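Putative aspartate aminotransferase (Thermus thermophilus, PDB 1IUG) is a pyridoxal 5'-phosphate enzyme of the class-V aminotransferase family that probably transfers amino groups between amino acids such as aspartate and 2-oxo acids. Local coordinates at residues Q24-L37 / K223-L237. Residues are numbered along the deposited sequence; the frame is centred on the assembly and turned at random.
Sequences QLHHRTEAAREVFL and KEGESAWTPAINLVL. With PO4 (phosphate ion), chain D.
Phe36 lays its ring among Pro231, Val236, the carbonyl oxygens of Gly225 and Glu226 and the CB of Ser227, with CE1 4.0 Å from Pro231 CB and CE2 3.3 Å from Glu226 O. Ile233 CD1 meets the ring at its edge, and where helix 30-37 crosses helix 233-237 at 51°, Val35 CG1 packs on Leu237 CD2. The imidazole of His27 is sandwiched: Thr230 CG2 sits 4.0 Å from the ring centroid in a CH-pi contact, and Arg28 CG covers the opposite face. Thr230 OG1 is hydrogen-bonded to the pyridoxal-phosphate-bearing lysine of the second subunit, which puts this end of the contact at that subunit's cofactor. A turn in the Glu226 chain at chi2 (-89°) carries the carboxylate back to the arginines, OE1 3.2 Å from Arg28 NE and 3.0 Å from Arg33 NE. OE1 lies over the Arg28 guanidinium and OE2 over that of Arg33, so charge rather than a directed N-H holds both salt bridges. Gln24 and Asn234 exchange two hydrogen bonds, Gln24 NE2 to Asn234 OD1 and Asn234 ND2 to Gln24 OE1, both 3.2 Å; ND2 comes from above the Gln24 carbonyl plane. Replacing Gln24 by alanine would remove both and is likely to leave the buried Asn234 amide without these partners, and Leu25 O without its bond from NE2. The shared carboxylate probably offsets the two arginine charges.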
loop_
_atom_site.group_PDB
_atom_site.type_symbol
_atom_site.label_atom_id
_atom_site.label_comp_id
_atom_site.label_asym_id
_atom_site.label_seq_id
_atom_site.Cartn_x
_atom_site.Cartn_y
_atom_site.Cartn_z
ATOM N N GLN A 24 -2.361 13.026 -12.588
ATOM C CA GLN A 24 -3.040 11.803 -12.169
ATOM C C GLN A 24 -3.825 11.099 -13.282
ATOM O O GLN A 24 -4.609 11.726 -14.002
ATOM C CB GLN A 24 -3.981 12.106 -10.997
ATOM C CG GLN A 24 -4.623 10.884 -10.364
ATOM C CD GLN A 24 -3.628 10.038 -9.595
ATOM O OE1 GLN A 24 -2.877 10.548 -8.762
ATOM N NE2 GLN A 24 -3.623 8.733 -9.863
ATOM N N LEU A 25 -3.603 9.792 -13.407
ATOM C CA LEU A 25 -4.294 8.970 -14.398
ATOM C C LEU A 25 -5.331 8.095 -13.705
ATOM O O LEU A 25 -5.125 7.657 -12.570
ATOM C CB LEU A 25 -3.308 8.051 -15.131
ATOM C CG LEU A 25 -2.337 8.620 -16.168
ATOM C CD1 LEU A 25 -1.497 7.480 -16.728
ATOM C CD2 LEU A 25 -3.099 9.318 -17.294
ATOM N N HIS A 26 -6.455 7.856 -14.376
ATOM C CA HIS A 26 -7.484 6.990 -13.814
ATOM C C HIS A 26 -7.048 5.570 -14.159
ATOM O O HIS A 26 -6.704 5.284 -15.307
ATOM C CB HIS A 26 -8.859 7.287 -14.415
ATOM C CG HIS A 26 -9.976 6.568 -13.726
ATOM N ND1 HIS A 26 -10.424 5.329 -14.128
ATOM C CD2 HIS A 26 -10.712 6.899 -12.640
ATOM C CE1 HIS A 26 -11.388 4.927 -13.319
ATOM N NE2 HIS A 26 -11.582 5.862 -12.407
ATOM N N HIS A 27 -7.053 4.690 -13.162
ATOM C CA HIS A 27 -6.619 3.302 -13.329
ATOM C C HIS A 27 -7.425 2.423 -14.293
ATOM O O HIS A 27 -6.982 1.326 -14.639
ATOM C CB HIS A 27 -6.521 2.622 -11.964
ATOM C CG HIS A 27 -7.824 2.545 -11.231
ATOM N ND1 HIS A 27 -8.600 3.654 -10.976
ATOM C CD2 HIS A 27 -8.484 1.491 -10.697
ATOM C CE1 HIS A 27 -9.684 3.286 -10.315
ATOM N NE2 HIS A 27 -9.636 1.979 -10.133
ATOM N N ARG A 28 -8.600 2.890 -14.713
ATOM C CA ARG A 28 -9.441 2.127 -15.638
ATOM C C ARG A 28 -9.363 2.617 -17.087
ATOM O O ARG A 28 -10.003 2.051 -17.976
ATOM C CB ARG A 28 -10.900 2.107 -15.167
ATOM C CG ARG A 28 -11.139 1.310 -13.891
ATOM C CD ARG A 28 -10.743 -0.149 -14.061
ATOM N NE ARG A 28 -9.881 -0.617 -12.975
ATOM C CZ ARG A 28 -10.277 -1.418 -11.989
ATOM N NH1 ARG A 28 -11.530 -1.851 -11.944
ATOM N NH2 ARG A 28 -9.419 -1.785 -11.045
ATOM N N THR A 29 -8.598 3.677 -17.325
ATOM C CA THR A 29 -8.448 4.199 -18.677
ATOM C C THR A 29 -7.518 3.250 -19.438
ATOM O O THR A 29 -6.716 2.545 -18.823
ATOM C CB THR A 29 -7.880 5.640 -18.668
ATOM O OG1 THR A 29 -7.997 6.212 -19.977
ATOM C CG2 THR A 29 -6.421 5.651 -18.248
ATOM N N GLU A 30 -7.643 3.207 -20.763
ATOM C CA GLU A 30 -6.811 2.323 -21.579
ATOM C C GLU A 30 -5.313 2.607 -21.426
ATOM O O GLU A 30 -4.488 1.696 -21.532
ATOM C CB GLU A 30 -7.220 2.405 -23.052
ATOM C CG GLU A 30 -6.580 1.336 -23.934
ATOM C CD GLU A 30 -6.839 -0.085 -23.428
ATOM O OE1 GLU A 30 -8.011 -0.432 -23.162
ATOM O OE2 GLU A 30 -5.865 -0.859 -23.300
ATOM N N ALA A 31 -4.975 3.865 -21.157
ATOM C CA ALA A 31 -3.587 4.276 -20.971
ATOM C C ALA A 31 -2.999 3.617 -19.726
ATOM O O ALA A 31 -1.850 3.165 -19.736
ATOM C CB ALA A 31 -3.501 5.787 -20.850
ATOM N N ALA A 32 -3.803 3.561 -18.665
ATOM C CA ALA A 32 -3.389 2.964 -17.397
ATOM C C ALA A 32 -3.214 1.458 -17.524
ATOM O O ALA A 32 -2.242 0.903 -17.010
ATOM C CB ALA A 32 -4.400 3.290 -16.300
ATOM N N ARG A 33 -4.160 0.813 -18.211
ATOM C CA ARG A 33 -4.140 -0.636 -18.440
ATOM C C ARG A 33 -2.812 -1.029 -19.070
ATOM O O ARG A 33 -2.128 -1.934 -18.592
ATOM C CB ARG A 33 -5.225 -1.046 -19.440
ATOM C CG ARG A 33 -6.641 -0.634 -19.134
ATOM C CD ARG A 33 -7.177 -1.203 -17.840
ATOM N NE ARG A 33 -8.595 -0.876 -17.672
ATOM C CZ ARG A 33 -9.549 -1.123 -18.571
ATOM N NH1 ARG A 33 -9.261 -1.708 -19.730
ATOM N NH2 ARG A 33 -10.807 -0.795 -18.304
ATOM N N GLU A 34 -2.482 -0.355 -20.169
ATOM C CA GLU A 34 -1.258 -0.626 -20.913
ATOM C C GLU A 34 0.002 -0.430 -20.094
ATOM O O GLU A 34 0.915 -1.244 -20.179
ATOM C CB GLU A 34 -1.221 0.188 -22.210
ATOM C CG GLU A 34 -2.246 -0.308 -23.228
ATOM C CD GLU A 34 -2.298 0.511 -24.508
ATOM O OE1 GLU A 34 -3.358 0.484 -25.174
ATOM O OE2 GLU A 34 -1.290 1.167 -24.856
ATOM N N VAL A 35 0.039 0.623 -19.280
ATOM C CA VAL A 35 1.199 0.876 -18.426
ATOM C C VAL A 35 1.303 -0.246 -17.396
ATOM O O VAL A 35 2.384 -0.774 -17.150
ATOM C CB VAL A 35 1.100 2.236 -17.691
ATOM C CG1 VAL A 35 2.243 2.385 -16.702
ATOM C CG2 VAL A 35 1.155 3.371 -18.689
ATOM N N PHE A 36 0.161 -0.631 -16.833
ATOM C CA PHE A 36 0.113 -1.698 -15.838
ATOM C C PHE A 36 0.602 -3.003 -16.462
ATOM O O PHE A 36 1.459 -3.679 -15.899
ATOM C CB PHE A 36 -1.309 -1.862 -15.298
ATOM C CG PHE A 36 -1.368 -2.501 -13.947
ATOM C CD1 PHE A 36 -1.166 -1.740 -12.796
ATOM C CD2 PHE A 36 -1.624 -3.866 -13.815
ATOM C CE1 PHE A 36 -1.216 -2.326 -11.532
ATOM C CE2 PHE A 36 -1.677 -4.461 -12.557
ATOM C CZ PHE A 36 -1.473 -3.688 -11.409
ATOM N N LEU A 37 0.062 -3.341 -17.630
ATOM C CA LEU A 37 0.469 -4.550 -18.350
ATOM C C LEU A 37 1.948 -4.479 -18.718
ATOM O O LEU A 37 2.651 -5.489 -18.702
ATOM C CB LEU A 37 -0.362 -4.726 -19.622
ATOM C CG LEU A 37 -1.710 -5.419 -19.449
ATOM C CD1 LEU A 37 -2.493 -5.357 -20.750
ATOM C CD2 LEU A 37 -1.492 -6.863 -19.017
ATOM N N LYS A 223 -4.303 -9.984 -15.072
ATOM C CA LYS A 223 -4.109 -10.655 -16.353
ATOM C C LYS A 223 -4.562 -9.695 -17.461
ATOM O O LYS A 223 -3.964 -9.639 -18.536
ATOM C CB LYS A 223 -4.995 -11.904 -16.417
ATOM C CG LYS A 223 -4.316 -13.237 -16.163
ATOM C CD LYS A 223 -3.216 -13.504 -17.176
ATOM C CE LYS A 223 -2.544 -14.854 -16.947
ATOM N NZ LYS A 223 -3.119 -15.611 -15.794
ATOM N N GLU A 224 -5.617 -8.934 -17.173
ATOM C CA GLU A 224 -6.185 -7.989 -18.128
ATOM C C GLU A 224 -5.697 -6.547 -17.957
ATOM O O GLU A 224 -6.228 -5.632 -18.581
ATOM C CB GLU A 224 -7.716 -8.036 -18.053
ATOM C CG GLU A 224 -8.419 -7.602 -19.342
ATOM C CD GLU A 224 -9.934 -7.516 -19.202
ATOM O OE1 GLU A 224 -10.567 -8.542 -18.862
ATOM O OE2 GLU A 224 -10.487 -6.419 -19.441
ATOM N N GLY A 225 -4.691 -6.339 -17.114
ATOM C CA GLY A 225 -4.172 -4.997 -16.913
ATOM C C GLY A 225 -4.916 -4.199 -15.861
ATOM O O GLY A 225 -4.774 -2.977 -15.786
ATOM N N GLU A 226 -5.726 -4.889 -15.060
ATOM C CA GLU A 226 -6.487 -4.252 -13.990
ATOM C C GLU A 226 -5.880 -4.727 -12.679
ATOM O O GLU A 226 -4.825 -5.357 -12.657
ATOM C CB GLU A 226 -7.951 -4.706 -14.008
ATOM C CG GLU A 226 -8.555 -4.965 -15.375
ATOM C CD GLU A 226 -9.192 -3.742 -15.997
ATOM O OE1 GLU A 226 -9.277 -2.688 -15.328
ATOM O OE2 GLU A 226 -9.622 -3.844 -17.167
ATOM N N SER A 227 -6.573 -4.431 -11.588
ATOM C CA SER A 227 -6.166 -4.847 -10.252
ATOM C C SER A 227 -7.463 -4.967 -9.460
ATOM O O SER A 227 -8.497 -4.430 -9.873
ATOM C CB SER A 227 -5.196 -3.843 -9.610
ATOM O OG SER A 227 -5.754 -2.544 -9.537
ATOM N N ALA A 228 -7.428 -5.725 -8.370
ATOM C CA ALA A 228 -8.618 -5.924 -7.552
ATOM C C ALA A 228 -9.170 -4.599 -7.033
ATOM O O ALA A 228 -10.367 -4.343 -7.134
ATOM C CB ALA A 228 -8.313 -6.863 -6.398
ATOM N N TRP A 229 -8.288 -3.751 -6.510
ATOM C CA TRP A 229 -8.681 -2.449 -5.962
ATOM C C TRP A 229 -7.902 -1.359 -6.697
ATOM O O TRP A 229 -7.232 -1.643 -7.690
ATOM C CB TRP A 229 -8.366 -2.393 -4.459
ATOM C CG TRP A 229 -8.304 -3.748 -3.805
ATOM C CD1 TRP A 229 -7.185 -4.386 -3.341
ATOM C CD2 TRP A 229 -9.397 -4.653 -3.596
ATOM N NE1 TRP A 229 -7.514 -5.632 -2.864
ATOM C CE2 TRP A 229 -8.863 -5.821 -3.008
ATOM C CE3 TRP A 229 -10.776 -4.587 -3.850
ATOM C CZ2 TRP A 229 -9.662 -6.921 -2.668
ATOM C CZ3 TRP A 229 -11.570 -5.682 -3.512
ATOM C CH2 TRP A 229 -11.008 -6.832 -2.927
ATOM N N THR A 230 -7.987 -0.118 -6.229
ATOM C CA THR A 230 -7.253 0.961 -6.876
ATOM C C THR A 230 -5.771 0.774 -6.586
ATOM O O THR A 230 -5.365 0.636 -5.430
ATOM C CB THR A 230 -7.693 2.343 -6.377
ATOM O OG1 THR A 230 -9.115 2.455 -6.488
ATOM C CG2 THR A 230 -7.048 3.443 -7.217
ATOM N N PRO A 231 -4.949 0.688 -7.642
ATOM C CA PRO A 231 -3.508 0.507 -7.452
ATOM C C PRO A 231 -2.798 1.855 -7.369
ATOM O O PRO A 231 -3.329 2.872 -7.828
ATOM C CB PRO A 231 -3.109 -0.225 -8.725
ATOM C CG PRO A 231 -3.945 0.492 -9.763
ATOM C CD PRO A 231 -5.308 0.637 -9.073
ATOM N N ALA A 232 -1.608 1.866 -6.774
ATOM C CA ALA A 232 -0.821 3.095 -6.691
ATOM C C ALA A 232 -0.206 3.254 -8.090
ATOM O O ALA A 232 0.992 3.039 -8.297
ATOM C CB ALA A 232 0.263 2.958 -5.625
ATOM N N ILE A 233 -1.066 3.607 -9.045
ATOM C CA ILE A 233 -0.713 3.770 -10.453
ATOM C C ILE A 233 0.463 4.705 -10.734
ATOM O O ILE A 233 1.211 4.492 -11.691
ATOM C CB ILE A 233 -1.969 4.189 -11.278
ATOM C CG1 ILE A 233 -1.696 4.083 -12.782
ATOM C CG2 ILE A 233 -2.427 5.588 -10.889
ATOM C CD1 ILE A 233 -1.469 2.658 -13.261
ATOM N N ASN A 234 0.640 5.719 -9.889
ATOM C CA ASN A 234 1.736 6.681 -10.036
ATOM C C ASN A 234 3.077 5.969 -9.834
ATOM O O ASN A 234 4.039 6.208 -10.567
ATOM C CB ASN A 234 1.603 7.810 -9.003
ATOM C CG ASN A 234 0.231 8.466 -9.022
ATOM O OD1 ASN A 234 -0.785 7.819 -8.755
ATOM N ND2 ASN A 234 0.197 9.758 -9.330
ATOM N N LEU A 235 3.132 5.116 -8.813
ATOM C CA LEU A 235 4.333 4.349 -8.503
ATOM C C LEU A 235 4.583 3.292 -9.578
ATOM O O LEU A 235 5.727 3.001 -9.911
ATOM C CB LEU A 235 4.201 3.683 -7.133
ATOM C CG LEU A 235 4.004 4.590 -5.917
ATOM C CD1 LEU A 235 3.973 3.739 -4.661
ATOM C CD2 LEU A 235 5.123 5.601 -5.821
ATOM N N VAL A 236 3.508 2.713 -10.111
ATOM C CA VAL A 236 3.615 1.708 -11.161
ATOM C C VAL A 236 4.307 2.328 -12.376
ATOM O O VAL A 236 5.149 1.686 -13.010
ATOM C CB VAL A 236 2.221 1.139 -11.553
ATOM C CG1 VAL A 236 2.336 0.207 -12.751
ATOM C CG2 VAL A 236 1.621 0.382 -10.379
ATOM N N LEU A 237 3.978 3.588 -12.664
ATOM C CA LEU A 237 4.585 4.323 -13.776
ATOM C C LEU A 237 6.086 4.442 -13.554
ATOM O O LEU A 237 6.878 4.251 -14.482
ATOM C CB LEU A 237 3.988 5.728 -13.889
ATOM C CG LEU A 237 2.795 5.908 -14.823
ATOM C CD1 LEU A 237 2.128 7.255 -14.559
ATOM C CD2 LEU A 237 3.267 5.801 -16.271
HETATM P P PO4 D . -12.301 -0.261 -6.589
HETATM O O1 PO4 D . -13.572 0.519 -6.962
HETATM O O2 PO4 D . -11.794 0.140 -5.200
HETATM O O3 PO4 D . -12.540 -1.765 -6.651
HETATM O O4 PO4 D . -11.204 0.136 -7.643
HETATM O O HOH W 1 -6.540 -1.097 -11.887
#